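AP endonuclease, family 2 (Brucella melitensis biovar Abortus, PDB 3NGF) probably interconverts hydroxypyruvate and its aldehyde isomer as a manganese-binding TIM-barrel isomerase of the hyi family, in a fold shared with AP endonucleases. Local coordinates at residues F25-A33 / V52-L62; L99-L110 / K139-L148. All coordinates share one frame; numbering follows the deposited sequence. Where two conformers were deposited one is given.

In the fold
The protein illustrates how a closed eight-stranded parallel barrel is assembled from local units. Contact 1 (25-33 with 52-62) pairs the first two helices of the outer layer, while contact 2 (99-110 with 139-148) joins the fourth and fifth strands together with the helices that precede them. Their centres lie about 19 Å apart, yet they touch: I53 CG2 of contact 1 packs 3.4 Å from L105 CD2 of contact 2. Contact 1 lies away from the metal site. Contact 2 runs toward it, with the side chain of L148 about 10 Å from the manganese ion held by E150, D185, Q211 and E247 and about 6 Å from the side chain of E150.

Contact 1 (F25-A33 / V52-L62); sequences FLERFRLAA and VIARELKQHNL
E56 lies against F29 as if it were an apolar residue: its CB sits over one face of the F29 ring, 3.8 Å from the centroid. A bend at chi2 (-67°) then folds the chain back, so that CG follows the ring and the carboxylate lies 18° from parallel to it. This brings E56 OE2 to 3.3 Å from L26 O, two acceptors in close approach without a bond, which may raise the proton affinity of the acid. The F29 edge meets L62 CD1, and I53 and L57 approach the same ring obliquely. In this TIM barrel the two helices are neighbours in the outer layer, and the two helical segments run nearly parallel (17°), their axes 9.5 Å apart at closest approach; A32, L57 and L62 also touch V40 of strand 39-41. Farther along, R30 CB stands over one face of the H60 imidazole, 3.9 Å from its centroid, while the guanidinium turns off to a salt bridge with E34. H60 NE2 hydrogen-bonds a glycerol, probably from the crystallisation liquor. Here helix 50-59 closes in a Schellman motif with N61 as C-prime residue, and A33 CB abuts H60 O at 3.3 Å.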
loop_
_atom_site.group_PDB
_atom_site.type_symbol
_atom_site.label_atom_id
_atom_site.label_comp_id
_atom_site.label_asym_id
_atom_site.label_seq_id
_atom_site.Cartn_x
_atom_site.Cartn_y
_atom_site.Cartn_z
ATOM N N PHE A 25 16.909 -8.793 -0.637
ATOM C CA PHE A 25 16.170 -7.641 -0.142
ATOM C C PHE A 25 17.043 -6.471 0.316
ATOM O O PHE A 25 16.846 -5.335 -0.116
ATOM C CB PHE A 25 15.267 -8.097 1.002
ATOM C CG PHE A 25 14.449 -6.981 1.638
ATOM C CD1 PHE A 25 13.414 -6.365 0.950
ATOM C CD2 PHE A 25 14.708 -6.583 2.942
ATOM C CE1 PHE A 25 12.664 -5.359 1.542
ATOM C CE2 PHE A 25 13.965 -5.585 3.535
ATOM C CZ PHE A 25 12.936 -4.966 2.817
ATOM N N LEU A 26 18.037 -6.746 1.146
ATOM C CA LEU A 26 18.840 -5.643 1.692
ATOM C C LEU A 26 19.609 -4.862 0.613
ATOM O O LEU A 26 19.854 -3.659 0.782
ATOM C CB LEU A 26 19.754 -6.117 2.798
ATOM C CG LEU A 26 19.054 -6.588 4.087
ATOM C CD1 LEU A 26 20.066 -6.982 5.145
ATOM C CD2 LEU A 26 18.125 -5.497 4.666
ATOM N N GLU A 27 19.962 -5.539 -0.474
ATOM C CA GLU A 27 20.688 -4.925 -1.584
ATOM C C GLU A 27 19.783 -4.031 -2.463
ATOM O O GLU A 27 20.284 -3.230 -3.267
ATOM C CB GLU A 27 21.367 -6.023 -2.431
ATOM C CG GLU A 27 22.629 -6.629 -1.770
ATOM C CD GLU A 27 23.187 -7.873 -2.457
ATOM O OE1 GLU A 27 23.658 -8.792 -1.731
ATOM O OE2 GLU A 27 23.154 -7.931 -3.711
ATOM N N ARG A 28 18.463 -4.153 -2.301
ATOM C CA ARG A 28 17.493 -3.440 -3.160
ATOM C C ARG A 28 17.434 -1.942 -2.878
ATOM O O ARG A 28 17.107 -1.152 -3.760
ATOM C CB ARG A 28 16.088 -4.074 -3.050
ATOM C CG ARG A 28 16.134 -5.557 -3.455
ATOM C CD ARG A 28 14.781 -6.261 -3.440
ATOM N NE ARG A 28 14.990 -7.695 -3.565
ATOM C CZ ARG A 28 14.181 -8.632 -3.111
ATOM N NH1 ARG A 28 13.009 -8.305 -2.543
ATOM N NH2 ARG A 28 14.513 -9.904 -3.280
ATOM N N PHE A 29 17.761 -1.551 -1.636
ATOM C CA PHE A 29 17.736 -0.144 -1.249
ATOM C C PHE A 29 18.724 0.681 -2.079
ATOM O O PHE A 29 18.344 1.698 -2.684
ATOM C CB PHE A 29 18.011 0.017 0.248
ATOM C CG PHE A 29 16.931 -0.578 1.133
ATOM C CD1 PHE A 29 15.909 0.215 1.624
ATOM C CD2 PHE A 29 16.954 -1.923 1.466
ATOM C CE1 PHE A 29 14.922 -0.320 2.435
ATOM C CE2 PHE A 29 15.976 -2.477 2.272
ATOM C CZ PHE A 29 14.942 -1.673 2.742
ATOM N N ARG A 30 19.968 0.210 -2.159
ATOM C CA ARG A 30 20.990 0.859 -2.992
ATOM C C ARG A 30 20.582 0.900 -4.473
ATOM O O ARG A 30 20.747 1.917 -5.161
ATOM C CB ARG A 30 22.310 0.131 -2.862
ATOM C CG ARG A 30 23.442 0.765 -3.706
ATOM C CD ARG A 30 24.783 0.043 -3.548
ATOM N NE ARG A 30 24.733 -1.364 -3.964
ATOM C CZ ARG A 30 24.828 -1.804 -5.220
ATOM N NH1 ARG A 30 24.980 -0.962 -6.245
ATOM N NH2 ARG A 30 24.773 -3.106 -5.459
ATOM N N LEU A 31 20.082 -0.213 -4.983
ATOM C CA LEU A 31 19.682 -0.226 -6.396
ATOM C C LEU A 31 18.541 0.770 -6.722
ATOM O O LEU A 31 18.562 1.426 -7.772
ATOM C CB LEU A 31 19.351 -1.634 -6.850
ATOM C CG LEU A 31 20.470 -2.678 -6.832
ATOM C CD1 LEU A 31 19.939 -3.943 -7.542
ATOM C CD2 LEU A 31 21.767 -2.194 -7.474
ATOM N N ALA A 32 17.575 0.909 -5.817
ATOM C CA ALA A 32 16.486 1.853 -5.979
ATOM C C ALA A 32 17.008 3.272 -5.955
ATOM O O ALA A 32 16.641 4.073 -6.798
ATOM C CB ALA A 32 15.403 1.656 -4.856
ATOM N N ALA A 33 17.890 3.577 -5.010
ATOM C CA ALA A 33 18.472 4.924 -4.932
ATOM C C ALA A 33 19.334 5.261 -6.173
ATOM O O ALA A 33 19.252 6.378 -6.704
ATOM C CB ALA A 33 19.285 5.078 -3.635
ATOM N N VAL A 52 18.530 -2.153 11.108
ATOM C CA VAL A 52 19.222 -2.418 9.858
ATOM C C VAL A 52 18.479 -1.721 8.712
ATOM O O VAL A 52 19.098 -1.034 7.916
ATOM C CB VAL A 52 19.373 -3.952 9.597
ATOM C CG1 VAL A 52 19.906 -4.242 8.179
ATOM C CG2 VAL A 52 20.254 -4.584 10.684
ATOM N N ILE A 53 17.154 -1.885 8.647
ATOM C CA ILE A 53 16.355 -1.185 7.633
ATOM C C ILE A 53 16.479 0.335 7.780
ATOM O O ILE A 53 16.648 1.041 6.783
ATOM C CB ILE A 53 14.860 -1.592 7.662
ATOM C CG1 ILE A 53 14.681 -3.052 7.254
ATOM C CG2 ILE A 53 14.052 -0.707 6.707
ATOM C CD1 ILE A 53 13.213 -3.567 7.430
ATOM N N ALA A 54 16.469 0.839 9.019
ATOM C CA ALA A 54 16.669 2.304 9.262
ATOM C C ALA A 54 17.997 2.785 8.641
ATOM O O ALA A 54 18.058 3.861 8.003
ATOM C CB ALA A 54 16.650 2.622 10.797
ATOM N N ARG A 55 19.044 1.991 8.822
ATOM C CA ARG A 55 20.373 2.324 8.280
ATOM C C ARG A 55 20.404 2.224 6.759
ATOM O O ARG A 55 21.025 3.037 6.089
ATOM C CB ARG A 55 21.473 1.482 8.938
ATOM C CG ARG A 55 21.881 1.996 10.335
ATOM C CD ARG A 55 23.116 1.261 10.847
ATOM N NE ARG A 55 22.825 -0.145 11.191
ATOM C CZ ARG A 55 22.365 -0.571 12.357
ATOM N NH1 ARG A 55 22.128 -1.865 12.550
ATOM N NH2 ARG A 55 22.136 0.278 13.342
ATOM N N GLU A 56 19.689 1.255 6.196
ATOM C CA GLU A 56 19.531 1.204 4.736
ATOM C C GLU A 56 18.940 2.504 4.184
ATOM O O GLU A 56 19.426 3.049 3.183
ATOM C CB GLU A 56 18.622 0.056 4.309
ATOM C CG GLU A 56 19.121 -1.352 4.475
ATOM C CD GLU A 56 20.294 -1.727 3.591
ATOM O OE1 GLU A 56 20.672 -0.959 2.651
ATOM O OE2 GLU A 56 20.836 -2.829 3.841
ATOM N N LEU A 57 17.877 2.978 4.807
ATOM C CA LEU A 57 17.217 4.225 4.406
ATOM C C LEU A 57 18.134 5.439 4.527
ATOM O O LEU A 57 18.215 6.256 3.611
ATOM C CB LEU A 57 15.963 4.455 5.252
ATOM C CG LEU A 57 14.847 3.427 5.085
ATOM C CD1 LEU A 57 13.769 3.648 6.184
ATOM C CD2 LEU A 57 14.224 3.449 3.671
ATOM N N LYS A 58 18.865 5.526 5.635
ATOM C CA LYS A 58 19.728 6.680 5.893
ATOM C C LYS A 58 20.904 6.679 4.935
ATOM O O LYS A 58 21.246 7.729 4.367
ATOM C CB LYS A 58 20.198 6.674 7.350
ATOM C CG LYS A 58 21.081 7.857 7.770
ATOM C CD LYS A 58 21.431 7.772 9.247
ATOM C CE LYS A 58 22.329 8.904 9.710
ATOM N NZ LYS A 58 22.759 8.678 11.139
ATOM N N GLN A 59 21.522 5.515 4.750
ATOM C CA GLN A 59 22.758 5.420 3.983
ATOM C C GLN A 59 22.506 5.678 2.494
ATOM O O GLN A 59 23.385 6.193 1.779
ATOM C CB GLN A 59 23.415 4.058 4.212
ATOM C CG GLN A 59 24.723 3.894 3.449
ATOM C CD GLN A 59 25.517 2.671 3.895
ATOM O OE1 GLN A 59 25.374 2.182 5.044
ATOM N NE2 GLN A 59 26.363 2.153 2.975
ATOM N N HIS A 60 21.312 5.323 2.041
ATOM C CA HIS A 60 20.936 5.470 0.655
ATOM C C HIS A 60 19.971 6.639 0.380
ATOM O O HIS A 60 19.418 6.735 -0.728
ATOM C CB HIS A 60 20.422 4.119 0.137
ATOM C CG HIS A 60 21.434 3.028 0.295
ATOM N ND1 HIS A 60 22.645 3.067 -0.352
ATOM C CD2 HIS A 60 21.454 1.910 1.061
ATOM C CE1 HIS A 60 23.369 2.019 -0.004
ATOM N NE2 HIS A 60 22.669 1.296 0.847
ATOM N N ASN A 61 19.788 7.509 1.371
ATOM C CA ASN A 61 18.955 8.704 1.229
ATOM C C ASN A 61 17.567 8.400 0.690
ATOM O O ASN A 61 17.173 8.897 -0.372
ATOM C CB ASN A 61 19.652 9.703 0.325
ATOM C CG ASN A 61 21.047 9.990 0.781
ATOM O OD1 ASN A 61 22.029 9.561 0.151
ATOM N ND2 ASN A 61 21.162 10.688 1.901
ATOM N N LEU A 62 16.846 7.556 1.422
ATOM C CA LEU A 62 15.523 7.106 1.007
ATOM C C LEU A 62 14.497 7.343 2.105
ATOM O O LEU A 62 14.823 7.239 3.280
ATOM C CB LEU A 62 15.537 5.611 0.720
ATOM C CG LEU A 62 16.292 5.114 -0.514
ATOM C CD1 LEU A 62 16.419 3.567 -0.474
ATOM C CD2 LEU A 62 15.596 5.573 -1.807
#

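Contact 2 (L99-L110 / K139-L148); sequences LHYALALDCRTL and KLAPHGITVL
L99 and L103 meet the H143 imidazole at about right angles, where the helices leading into two adjacent barrel strands converge; strand 109-111, helix 122-140 and strand 146-149 form a beta-alpha-beta unit of the TIM barrel. L103 CD1 stands over one face of the ring, 4.3 Å from its centroid, and P142 CB lies over the opposite face. With its CG anti to the backbone N (chi1 -178°), L99 extends CD1 to H143 CD2, to L140 CD2 and, at 3.7 Å, to I145 CD1. The isoleucine is split between two neighbours: CD1 reaches the helix at L99 and A102, whereas CG2 touches L110 CD1, the two side chains crossing at a slant. Both helices finish in Schellman motifs, with D106 and G144 as C-prime residues. Beyond D106, R108 grips it side-on, NE and NH2 both bonding OD1 within the guanidinium plane. The parallel strands are joined by T146 N to R108 O (2.8 Å), L110 N to T146 O (2.9 Å) and L148 N to L110 O (2.7 Å). A water donates to both R108 O and G144 O, bridging the turns that open the strands. On the face bearing T109, its CG2 presses against L148 CD1 at 3.4 Å, tighter than usual carbon contact.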
loop_
_atom_site.group_PDB
_atom_site.type_symbol
_atom_site.label_atom_id
_atom_site.label_comp_id
_atom_site.label_asym_id
_atom_site.label_seq_id
_atom_site.Cartn_x
_atom_site.Cartn_y
_atom_site.Cartn_z
ATOM N N LEU A 99 4.063 -0.382 14.760
ATOM C CA LEU A 99 4.433 0.940 15.300
ATOM C C LEU A 99 5.927 1.005 15.606
ATOM O O LEU A 99 6.580 2.000 15.243
ATOM C CB LEU A 99 3.581 1.308 16.536
ATOM C CG LEU A 99 3.796 2.671 17.210
ATOM C CD1 LEU A 99 3.685 3.825 16.202
ATOM C CD2 LEU A 99 2.826 2.882 18.405
ATOM N N HIS A 100 6.470 -0.035 16.238
ATOM C CA HIS A 100 7.920 -0.121 16.501
ATOM C C HIS A 100 8.732 0.091 15.233
ATOM O O HIS A 100 9.641 0.920 15.202
ATOM C CB HIS A 100 8.316 -1.461 17.155
ATOM C CG HIS A 100 9.791 -1.706 17.169
ATOM N ND1 HIS A 100 10.655 -1.013 17.998
ATOM C CD2 HIS A 100 10.567 -2.544 16.434
ATOM C CE1 HIS A 100 11.894 -1.420 17.773
ATOM N NE2 HIS A 100 11.869 -2.354 16.839
ATOM N N TYR A 101 8.366 -0.628 14.163
ATOM C CA TYR A 101 9.038 -0.450 12.892
ATOM C C TYR A 101 8.763 0.907 12.253
ATOM O O TYR A 101 9.675 1.532 11.701
ATOM C CB TYR A 101 8.648 -1.575 11.913
ATOM C CG TYR A 101 9.395 -2.853 12.121
ATOM C CD1 TYR A 101 9.058 -3.722 13.163
ATOM C CD2 TYR A 101 10.429 -3.226 11.270
ATOM C CE1 TYR A 101 9.736 -4.898 13.357
ATOM C CE2 TYR A 101 11.108 -4.405 11.450
ATOM C CZ TYR A 101 10.766 -5.241 12.495
ATOM O OH TYR A 101 11.457 -6.410 12.678
ATOM N N ALA A 102 7.527 1.378 12.331
ATOM C CA ALA A 102 7.183 2.694 11.759
ATOM C C ALA A 102 7.974 3.828 12.402
ATOM O O ALA A 102 8.468 4.703 11.708
ATOM C CB ALA A 102 5.680 2.976 11.871
ATOM N N LEU A 103 8.148 3.791 13.719
ATOM C CA LEU A 103 8.960 4.819 14.363
ATOM C C LEU A 103 10.439 4.701 13.964
ATOM O O LEU A 103 11.078 5.715 13.644
ATOM C CB LEU A 103 8.746 4.772 15.881
ATOM C CG LEU A 103 7.313 5.099 16.338
ATOM C CD1 LEU A 103 7.121 4.862 17.859
ATOM C CD2 LEU A 103 6.949 6.556 15.992
ATOM N N ALA A 104 10.977 3.485 13.943
ATOM C CA ALA A 104 12.350 3.267 13.501
ATOM C C ALA A 104 12.663 3.761 12.091
ATOM O O ALA A 104 13.761 4.280 11.825
ATOM C CB ALA A 104 12.755 1.791 13.666
ATOM N N LEU A 105 11.706 3.581 11.180
ATOM C CA LEU A 105 11.863 3.947 9.786
ATOM C C LEU A 105 11.293 5.332 9.422
ATOM O O LEU A 105 11.314 5.711 8.240
ATOM C CB LEU A 105 11.192 2.883 8.897
ATOM C CG LEU A 105 11.574 1.424 9.140
ATOM C CD1 LEU A 105 10.996 0.527 8.037
ATOM C CD2 LEU A 105 13.051 1.229 9.285
ATOM N N ASP A 106 10.828 6.082 10.430
ATOM C CA ASP A 106 10.115 7.356 10.245
ATOM C C ASP A 106 9.029 7.258 9.139
ATOM O O ASP A 106 8.929 8.132 8.258
ATOM C CB ASP A 106 11.123 8.464 9.950
ATOM C CG ASP A 106 10.512 9.867 9.972
ATOM O OD1 ASP A 106 9.502 10.102 10.662
ATOM O OD2 ASP A 106 11.073 10.755 9.278
ATOM N N CYS A 107 8.234 6.192 9.194
ATOM C CA CYS A 107 7.190 5.937 8.199
ATOM C C CYS A 107 5.885 6.439 8.773
ATOM O O CYS A 107 5.556 6.140 9.940
ATOM C CB CYS A 107 7.091 4.455 7.887
ATOM S SG CYS A 107 5.887 4.055 6.587
ATOM N N ARG A 108 5.170 7.220 7.961
ATOM C CA ARG A 108 3.955 7.924 8.341
ATOM C C ARG A 108 2.655 7.208 7.915
ATOM O O ARG A 108 1.556 7.679 8.233
ATOM C CB ARG A 108 3.980 9.331 7.719
ATOM C CG ARG A 108 5.293 10.113 7.961
ATOM C CD ARG A 108 5.536 10.284 9.445
ATOM N NE ARG A 108 6.787 10.981 9.765
ATOM C CZ ARG A 108 6.995 12.287 9.609
ATOM N NH1 ARG A 108 6.045 13.078 9.124
ATOM N NH2 ARG A 108 8.160 12.808 9.960
ATOM N N THR A 109 2.777 6.086 7.205
ATOM C CA THR A 109 1.610 5.425 6.577
ATOM C C THR A 109 1.748 3.902 6.642
ATOM O O THR A 109 2.770 3.367 6.248
ATOM C CB THR A 109 1.436 5.879 5.106
ATOM O OG1 THR A 109 1.555 7.299 5.017
ATOM C CG2 THR A 109 0.081 5.423 4.548
ATOM N N LEU A 110 0.717 3.225 7.152
ATOM C CA LEU A 110 0.728 1.778 7.324
ATOM C C LEU A 110 -0.551 1.207 6.743
ATOM O O LEU A 110 -1.631 1.778 6.969
ATOM C CB LEU A 110 0.802 1.393 8.793
ATOM C CG LEU A 110 2.057 1.831 9.533
ATOM C CD1 LEU A 110 1.874 1.614 11.050
ATOM C CD2 LEU A 110 3.233 1.031 9.001
ATOM N N LYS A 139 -4.045 4.485 18.369
ATOM C CA LYS A 139 -2.670 4.179 18.777
ATOM C C LYS A 139 -1.671 4.925 17.913
ATOM O O LYS A 139 -0.614 5.332 18.400
ATOM C CB LYS A 139 -2.409 2.673 18.684
ATOM C CG LYS A 139 -2.945 1.888 19.874
ATOM C CD LYS A 139 -2.130 2.170 21.163
ATOM C CE LYS A 139 -0.642 1.722 20.998
ATOM N NZ LYS A 139 0.267 1.993 22.160
ATOM N N LEU A 140 -2.009 5.111 16.634
ATOM C CA LEU A 140 -1.096 5.754 15.679
ATOM C C LEU A 140 -1.162 7.300 15.656
ATOM O O LEU A 140 -0.185 7.949 15.270
ATOM C CB LEU A 140 -1.331 5.199 14.281
ATOM C CG LEU A 140 -1.095 3.673 14.133
ATOM C CD1 LEU A 140 -1.366 3.209 12.670
ATOM C CD2 LEU A 140 0.239 3.210 14.640
ATOM N N ALA A 141 -2.305 7.869 16.033
ATOM C CA ALA A 141 -2.524 9.338 15.969
ATOM C C ALA A 141 -1.478 10.150 16.747
ATOM O O ALA A 141 -1.072 11.204 16.275
ATOM C CB ALA A 141 -3.978 9.721 16.438
ATOM N N PRO A 142 -1.033 9.666 17.920
ATOM C CA PRO A 142 -0.021 10.413 18.682
ATOM C C PRO A 142 1.301 10.601 17.943
ATOM O O PRO A 142 2.111 11.487 18.297
ATOM C CB PRO A 142 0.197 9.548 19.923
ATOM C CG PRO A 142 -1.109 8.844 20.116
ATOM C CD PRO A 142 -1.617 8.569 18.725
ATOM N N HIS A 143 1.528 9.728 16.973
ATOM C CA HIS A 143 2.736 9.708 16.162
ATOM C C HIS A 143 2.552 10.235 14.736
ATOM O O HIS A 143 3.486 10.181 13.915
ATOM C CB HIS A 143 3.263 8.269 16.152
ATOM C CG HIS A 143 3.466 7.714 17.536
ATOM N ND1 HIS A 143 4.499 8.128 18.346
ATOM C CD2 HIS A 143 2.778 6.788 18.245
ATOM C CE1 HIS A 143 4.445 7.472 19.495
ATOM N NE2 HIS A 143 3.402 6.665 19.468
ATOM N N GLY A 144 1.350 10.758 14.448
ATOM C CA GLY A 144 1.051 11.330 13.156
ATOM C C GLY A 144 1.022 10.273 12.057
ATOM O O GLY A 144 1.284 10.595 10.900
ATOM N N ILE A 145 0.761 9.021 12.435
ATOM C CA ILE A 145 0.743 7.905 11.465
ATOM C C ILE A 145 -0.685 7.623 11.023
ATOM O O ILE A 145 -1.620 7.586 11.845
ATOM C CB ILE A 145 1.432 6.636 12.036
ATOM C CG1 ILE A 145 2.913 6.947 12.292
ATOM C CG2 ILE A 145 1.267 5.439 11.068
ATOM C CD1 ILE A 145 3.604 6.007 13.258
ATOM N N THR A 146 -0.863 7.415 9.714
ATOM C CA THR A 146 -2.160 7.099 9.122
ATOM C C THR A 146 -2.218 5.585 8.821
ATOM O O THR A 146 -1.222 4.993 8.422
ATOM C CB THR A 146 -2.376 7.898 7.822
ATOM O OG1 THR A 146 -2.508 9.291 8.123
ATOM C CG2 THR A 146 -3.641 7.418 7.036
ATOM N N VAL A 147 -3.372 4.958 9.070
ATOM C CA VAL A 147 -3.609 3.559 8.710
ATOM C C VAL A 147 -4.527 3.492 7.502
ATOM O O VAL A 147 -5.546 4.191 7.450
ATOM C CB VAL A 147 -4.200 2.727 9.885
ATOM C CG1 VAL A 147 -5.477 3.338 10.454
ATOM C CG2 VAL A 147 -4.403 1.256 9.487
ATOM N N LEU A 148 -4.189 2.625 6.552
ATOM C CA LEU A 148 -4.955 2.513 5.324
ATOM C C LEU A 148 -5.615 1.175 5.140
ATOM O O LEU A 148 -5.101 0.132 5.573
ATOM C CB LEU A 148 -4.065 2.760 4.100
ATOM C CG LEU A 148 -3.299 4.072 4.035
ATOM C CD1 LEU A 148 -2.476 4.141 2.720
ATOM C CD2 LEU A 148 -4.228 5.282 4.221
HETATM O O HOH W 1 -0.188 10.458 8.370
#